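Local coordinates for mandelate racemase/muconate lactonizing protein (Paenibacillus sp., PDB 3V5C) that probably dehydrates galacturonate, as a magnesium-dependent lyase of the enolase superfamily, although this engineered form was crystallised with magnesium alone, at residues A[24-29]-A[41-46]; A[317-322]-A[335-340]. The protein carries 1 engineered substitution. One frame throughout, in Å; residues are numbered along the deposited sequence.

Contact 1. Residues A[24-29]-A[41-46]; sequences GERARS and KSCTVD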
loop_
_atom_site.group_PDB
_atom_site.type_symbol
_atom_site.label_atom_id
_atom_site.label_comp_id
_atom_site.label_asym_id
_atom_site.label_seq_id
_atom_site.Cartn_x
_atom_site.Cartn_y
_atom_site.Cartn_z
ATOM N N GLY A 24 4.169 -3.106 -16.890
ATOM C CA GLY A 24 3.299 -2.047 -17.350
ATOM C C GLY A 24 3.931 -0.697 -17.095
ATOM O O GLY A 24 5.155 -0.584 -17.003
ATOM N N GLU A 25 3.091 0.313 -16.904
ATOM C CA GLU A 25 3.595 1.671 -16.750
ATOM C C GLU A 25 2.662 2.476 -15.878
ATOM O O GLU A 25 1.444 2.257 -15.907
ATOM C CB GLU A 25 3.677 2.368 -18.118
ATOM C CG GLU A 25 4.747 1.841 -19.065
ATOM C CD GLU A 25 5.024 2.812 -20.209
ATOM O OE1 GLU A 25 4.261 3.792 -20.356
ATOM O OE2 GLU A 25 6.007 2.603 -20.953
ATOM N N ARG A 26 3.210 3.439 -15.133
ATOM C CA ARG A 26 2.341 4.377 -14.436
ATOM C C ARG A 26 1.940 5.525 -15.375
ATOM O O ARG A 26 2.590 5.763 -16.398
ATOM C CB ARG A 26 2.920 4.871 -13.098
ATOM C CG ARG A 26 4.358 5.334 -13.126
ATOM C CD ARG A 26 4.780 5.944 -11.754
ATOM N NE ARG A 26 4.879 4.962 -10.665
ATOM C CZ ARG A 26 5.969 4.252 -10.405
ATOM N NH1 ARG A 26 7.055 4.400 -11.156
ATOM N NH2 ARG A 26 5.979 3.369 -9.401
ATOM N N ALA A 27 0.868 6.202 -15.011
ATOM C CA ALA A 27 0.281 7.200 -15.901
ATOM C C ALA A 27 1.211 8.395 -16.079
ATOM O O ALA A 27 1.221 9.022 -17.145
ATOM C CB ALA A 27 -1.070 7.645 -15.385
ATOM N N ARG A 28 1.964 8.730 -15.037
ATOM C CA ARG A 28 2.898 9.841 -15.122
ATOM C C ARG A 28 4.215 9.398 -14.496
ATOM O O ARG A 28 4.231 8.754 -13.442
ATOM C CB ARG A 28 2.323 11.070 -14.413
ATOM C CG ARG A 28 3.213 12.332 -14.480
ATOM C CD ARG A 28 2.609 13.468 -13.649
ATOM N NE ARG A 28 2.691 13.159 -12.219
ATOM C CZ ARG A 28 1.651 13.020 -11.409
ATOM N NH1 ARG A 28 0.405 13.178 -11.858
ATOM N NH2 ARG A 28 1.860 12.718 -10.132
ATOM N N SER A 29 5.327 9.698 -15.162
ATOM C CA SER A 29 6.642 9.337 -14.637
ATOM C C SER A 29 6.889 9.939 -13.250
ATOM O O SER A 29 6.613 11.114 -13.012
ATOM C CB SER A 29 7.734 9.775 -15.620
ATOM O OG SER A 29 9.004 9.342 -15.177
ATOM N N LYS A 41 8.735 5.439 -15.045
ATOM C CA LYS A 41 7.388 5.105 -15.482
ATOM C C LYS A 41 7.160 3.599 -15.490
ATOM O O LYS A 41 6.036 3.145 -15.383
ATOM C CB LYS A 41 7.180 5.639 -16.895
ATOM C CG LYS A 41 5.844 6.271 -17.159
ATOM C CD LYS A 41 5.780 6.723 -18.608
ATOM C CE LYS A 41 4.388 6.551 -19.179
ATOM N NZ LYS A 41 3.430 7.481 -18.544
ATOM N N SER A 42 8.227 2.827 -15.624
ATOM C CA SER A 42 8.067 1.385 -15.803
ATOM C C SER A 42 7.694 0.712 -14.484
ATOM O O SER A 42 8.235 1.044 -13.437
ATOM C CB SER A 42 9.340 0.787 -16.411
ATOM O OG SER A 42 9.220 -0.615 -16.569
ATOM N N CYS A 43 6.749 -0.219 -14.544
ATOM C CA CYS A 43 6.276 -0.932 -13.354
ATOM C C CYS A 43 6.263 -2.415 -13.643
ATOM O O CYS A 43 6.025 -2.825 -14.780
ATOM C CB CYS A 43 4.854 -0.494 -12.961
ATOM S SG CYS A 43 4.692 1.238 -12.541
ATOM N N THR A 44 6.520 -3.220 -12.615
ATOM C CA THR A 44 6.345 -4.657 -12.750
ATOM C C THR A 44 5.589 -5.216 -11.569
ATOM O O THR A 44 5.511 -4.585 -10.505
ATOM C CB THR A 44 7.679 -5.409 -12.871
ATOM O OG1 THR A 44 8.459 -5.205 -11.686
ATOM C CG2 THR A 44 8.455 -4.920 -14.075
ATOM N N VAL A 45 5.013 -6.398 -11.779
ATOM C CA VAL A 45 4.368 -7.166 -10.717
ATOM C C VAL A 45 4.720 -8.643 -10.887
ATOM O O VAL A 45 4.403 -9.264 -11.916
ATOM C CB VAL A 45 2.837 -7.031 -10.747
ATOM C CG1 VAL A 45 2.201 -7.899 -9.641
ATOM C CG2 VAL A 45 2.411 -5.565 -10.591
ATOM N N ASP A 46 5.374 -9.218 -9.884
ATOM C CA ASP A 46 5.598 -10.663 -9.894
ATOM C C ASP A 46 4.311 -11.384 -9.465
ATOM O O ASP A 46 3.704 -11.068 -8.426
ATOM C CB ASP A 46 6.744 -11.037 -8.957
ATOM C CG ASP A 46 8.112 -10.626 -9.486
ATOM O OD1 ASP A 46 8.206 -10.123 -10.633
ATOM O OD2 ASP A 46 9.102 -10.835 -8.738
HETATM O O HOH W 1 7.382 -0.807 -18.794
HETATM O O HOH W 2 7.831 0.822 -10.498
HETATM O O HOH W 3 9.383 2.597 -11.770
#
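Lys41 folds its side chain over the backbone of Arg26 where the β-hairpin of strands 14-30 and 42-52, in the antiparallel sheet of this enolase-fold protein, reaches the loop at its tip. Lys41 NZ donates to Arg26 O at 2.9 Å, in the carbonyl plane, while CE passes close to Glu25 OE1. The side chains of Glu25 and Lys41 cross obliquely, with Glu25 OE1 4.2 Å from Lys41 NZ, too far for a salt bridge. An alanine in place of Lys41 would probably leave Arg26 O without this donor and the Glu25 carboxylate without the lysine's positive charge beside it. Arg26 N in turn donates to Lys41 O at 2.9 Å, and two further bonds join Gly24 and Cys43 as an antiparallel hydrogen-bonded pair.

On the other face of the hairpin from Glu25, Cys43 SG sits 3.9 Å above the guanidinium plane of Arg26, over its centre. The arginine takes chi1 48°, with CG between the backbone N and the carbonyl carbon, which sets CG 3.6 Å from Lys41 O. The guanidinium is anchored from outside the pair by a salt bridge from NE to Asp338 and a bond from NH1 to Gly40 O. A water accepts from Arg26 NH1 at 3.0 Å and donates to Ser42 O at 2.6 Å.

Contact 2. Residues A[317-322]-A[335-340]; sequences YGIYAS and VEYDDI
Ile319 has CG2 anti to the backbone N and CG1 beside it (chi1 -63°), and chi2 of 171° places CD1 against the backbone of Asp338. Its two branches therefore meet different parts of 335-340. CG2 lies 3.8 Å from Val335 CG1, the two side chains crossing at about a right angle, and 3.6 Å from Tyr337 CD2, approaching that ring obliquely. CD1 comes within 3.2 Å of Asp338 O, and CG1 packs near Glu336 O. Val335 has its other methyl, CG2, 4.0 Å from Ser322 CB, so its two branches touch successive turns of the helix.

No direct hydrogen bond spans the segments; waters carry the polar links. Tyr320, whose ring has Ile319 CB over the centre of one face, holds three waters at OH. One, 2.7 Å from Tyr320 OH, also binds Tyr337 OH and lies in plane at the edge of both rings. The second lies between Asp338 O and Ile340 N, accepting from the latter, and the third donates to Ile340 O. Farther along the helix, Ser322 OG donates to Gly318 O at 2.7 Å and accepts from a water that takes the N-H of Glu336. Ser322 N reaches Gly318 O from the opposite face of its plane.

Strand 335-337 pairs in parallel with 126-135, and Glu336 OE2 is held by Thr133 OG1 and by a salt bridge with Lys168. A helix packed antiparallel to the strand that follows it is characteristic of the α/β-barrel of the enolase superfamily.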
loop_
_atom_site.group_PDB
_atom_site.type_symbol
_atom_site.label_atom_id
_atom_site.label_comp_id
_atom_site.label_asym_id
_atom_site.label_seq_id
_atom_site.Cartn_x
_atom_site.Cartn_y
_atom_site.Cartn_z
ATOM N N TYR A 317 -0.256 -4.368 -7.703
ATOM C CA TYR A 317 -1.192 -5.353 -7.165
ATOM C C TYR A 317 -1.580 -5.016 -5.730
ATOM O O TYR A 317 -2.702 -5.262 -5.304
ATOM C CB TYR A 317 -0.577 -6.748 -7.221
ATOM C CG TYR A 317 -1.526 -7.847 -6.804
ATOM C CD1 TYR A 317 -1.606 -8.256 -5.476
ATOM C CD2 TYR A 317 -2.360 -8.451 -7.740
ATOM C CE1 TYR A 317 -2.473 -9.264 -5.100
ATOM C CE2 TYR A 317 -3.254 -9.473 -7.370
ATOM C CZ TYR A 317 -3.291 -9.861 -6.043
ATOM O OH TYR A 317 -4.148 -10.858 -5.653
ATOM N N GLY A 318 -0.642 -4.442 -4.978
ATOM C CA GLY A 318 -0.883 -4.119 -3.582
ATOM C C GLY A 318 -1.994 -3.118 -3.342
ATOM O O GLY A 318 -2.569 -3.078 -2.257
ATOM N N ILE A 319 -2.286 -2.284 -4.341
ATOM C CA ILE A 319 -3.381 -1.343 -4.227
ATOM C C ILE A 319 -4.701 -2.062 -3.981
ATOM O O ILE A 319 -5.471 -1.700 -3.069
ATOM C CB ILE A 319 -3.470 -0.508 -5.513
ATOM C CG1 ILE A 319 -2.183 0.304 -5.675
ATOM C CG2 ILE A 319 -4.727 0.378 -5.496
ATOM C CD1 ILE A 319 -2.108 0.999 -7.050
ATOM N N TYR A 320 -4.958 -3.079 -4.799
ATOM C CA TYR A 320 -6.226 -3.800 -4.787
ATOM C C TYR A 320 -6.309 -4.671 -3.534
ATOM O O TYR A 320 -7.345 -4.736 -2.872
ATOM C CB TYR A 320 -6.385 -4.571 -6.120
ATOM C CG TYR A 320 -6.066 -3.607 -7.245
ATOM C CD1 TYR A 320 -6.973 -2.609 -7.591
ATOM C CD2 TYR A 320 -4.826 -3.611 -7.870
ATOM C CE1 TYR A 320 -6.661 -1.662 -8.557
ATOM C CE2 TYR A 320 -4.512 -2.679 -8.851
ATOM C CZ TYR A 320 -5.437 -1.706 -9.191
ATOM O OH TYR A 320 -5.133 -0.749 -10.151
ATOM N N ALA A 321 -5.185 -5.283 -3.180
ATOM C CA ALA A 321 -5.064 -6.038 -1.927
ATOM C C ALA A 321 -5.420 -5.173 -0.725
ATOM O O ALA A 321 -6.193 -5.570 0.142
ATOM C CB ALA A 321 -3.663 -6.586 -1.793
ATOM N N SER A 322 -4.847 -3.973 -0.672
ATOM C CA SER A 322 -5.146 -3.024 0.401
ATOM C C SER A 322 -6.634 -2.749 0.529
ATOM O O SER A 322 -7.184 -2.688 1.630
ATOM C CB SER A 322 -4.425 -1.696 0.155
ATOM O OG SER A 322 -3.020 -1.862 0.137
ATOM N N VAL A 335 -6.187 3.483 1.196
ATOM C CA VAL A 335 -5.431 2.775 0.175
ATOM C C VAL A 335 -4.430 3.770 -0.459
ATOM O O VAL A 335 -4.816 4.845 -0.912
ATOM C CB VAL A 335 -6.393 2.221 -0.893
ATOM C CG1 VAL A 335 -5.621 1.672 -2.091
ATOM C CG2 VAL A 335 -7.267 1.135 -0.286
ATOM N N GLU A 336 -3.146 3.410 -0.486
ATOM C CA GLU A 336 -2.124 4.237 -1.139
ATOM C C GLU A 336 -2.174 3.977 -2.647
ATOM O O GLU A 336 -1.806 2.893 -3.109
ATOM C CB GLU A 336 -0.735 3.910 -0.560
ATOM C CG GLU A 336 0.372 4.728 -1.176
ATOM C CD GLU A 336 1.681 4.691 -0.414
ATOM O OE1 GLU A 336 1.851 3.836 0.486
ATOM O OE2 GLU A 336 2.564 5.526 -0.737
ATOM N N TYR A 337 -2.634 4.972 -3.418
ATOM C CA TYR A 337 -2.967 4.770 -4.837
ATOM C C TYR A 337 -1.970 5.395 -5.818
ATOM O O TYR A 337 -1.678 6.597 -5.734
ATOM C CB TYR A 337 -4.373 5.299 -5.146
ATOM C CG TYR A 337 -4.851 4.898 -6.510
ATOM C CD1 TYR A 337 -4.648 5.725 -7.612
ATOM C CD2 TYR A 337 -5.478 3.675 -6.718
ATOM C CE1 TYR A 337 -5.075 5.355 -8.870
ATOM C CE2 TYR A 337 -5.914 3.296 -7.976
ATOM C CZ TYR A 337 -5.704 4.143 -9.050
ATOM O OH TYR A 337 -6.132 3.782 -10.315
ATOM N N ASP A 338 -1.465 4.555 -6.724
ATOM C CA ASP A 338 -0.634 4.949 -7.860
ATOM C C ASP A 338 -1.387 4.469 -9.107
ATOM O O ASP A 338 -1.825 3.321 -9.164
ATOM C CB ASP A 338 0.726 4.240 -7.744
ATOM C CG ASP A 338 1.842 4.922 -8.524
ATOM O OD1 ASP A 338 1.677 6.088 -8.969
ATOM O OD2 ASP A 338 2.912 4.276 -8.662
ATOM N N ASP A 339 -1.557 5.343 -10.100
ATOM C CA ASP A 339 -2.311 5.000 -11.301
ATOM C C ASP A 339 -1.432 4.211 -12.272
ATOM O O ASP A 339 -0.571 4.774 -12.944
ATOM C CB ASP A 339 -2.824 6.269 -11.977
ATOM C CG ASP A 339 -3.761 5.986 -13.132
ATOM O OD1 ASP A 339 -3.885 4.822 -13.574
ATOM O OD2 ASP A 339 -4.390 6.946 -13.623
ATOM N N ILE A 340 -1.642 2.901 -12.320
ATOM C CA ILE A 340 -0.773 2.010 -13.076
ATOM C C ILE A 340 -1.567 1.101 -13.984
ATOM O O ILE A 340 -2.642 0.631 -13.624
ATOM C CB ILE A 340 0.063 1.131 -12.123
ATOM C CG1 ILE A 340 0.973 2.026 -11.279
ATOM C CG2 ILE A 340 0.916 0.135 -12.913
ATOM C CD1 ILE A 340 1.579 1.322 -10.065
HETATM O O HOH W 4 -3.151 -1.602 -12.011
HETATM O O HOH W 5 -3.381 1.498 -10.417
HETATM O O HOH W 6 -7.045 1.113 -10.788
HETATM O O HOH W 7 -2.495 0.925 0.706
#

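From the N terminus, strand 14-30 leads into contact 1, where 24-29 and 41-46 close the 11-residue loop at the tip of a hairpin. The chain then runs through most of the barrel domain, where contact 2 joins helix 317-325 to the strand after it, closing a 12-residue connection. The two loops lie in series, neither nested nor crossed, yet their centres are only 12 Å apart. They touch directly: Arg26 NE meets Asp338 OD2 at 2.9 Å in a salt bridge, Ala27 N probably bonds to Asp339 O, and Ile340 CG2 packs on Glu25 O. Strand 340-342 pairs with 14-30, joining the barrel to the antiparallel sheet.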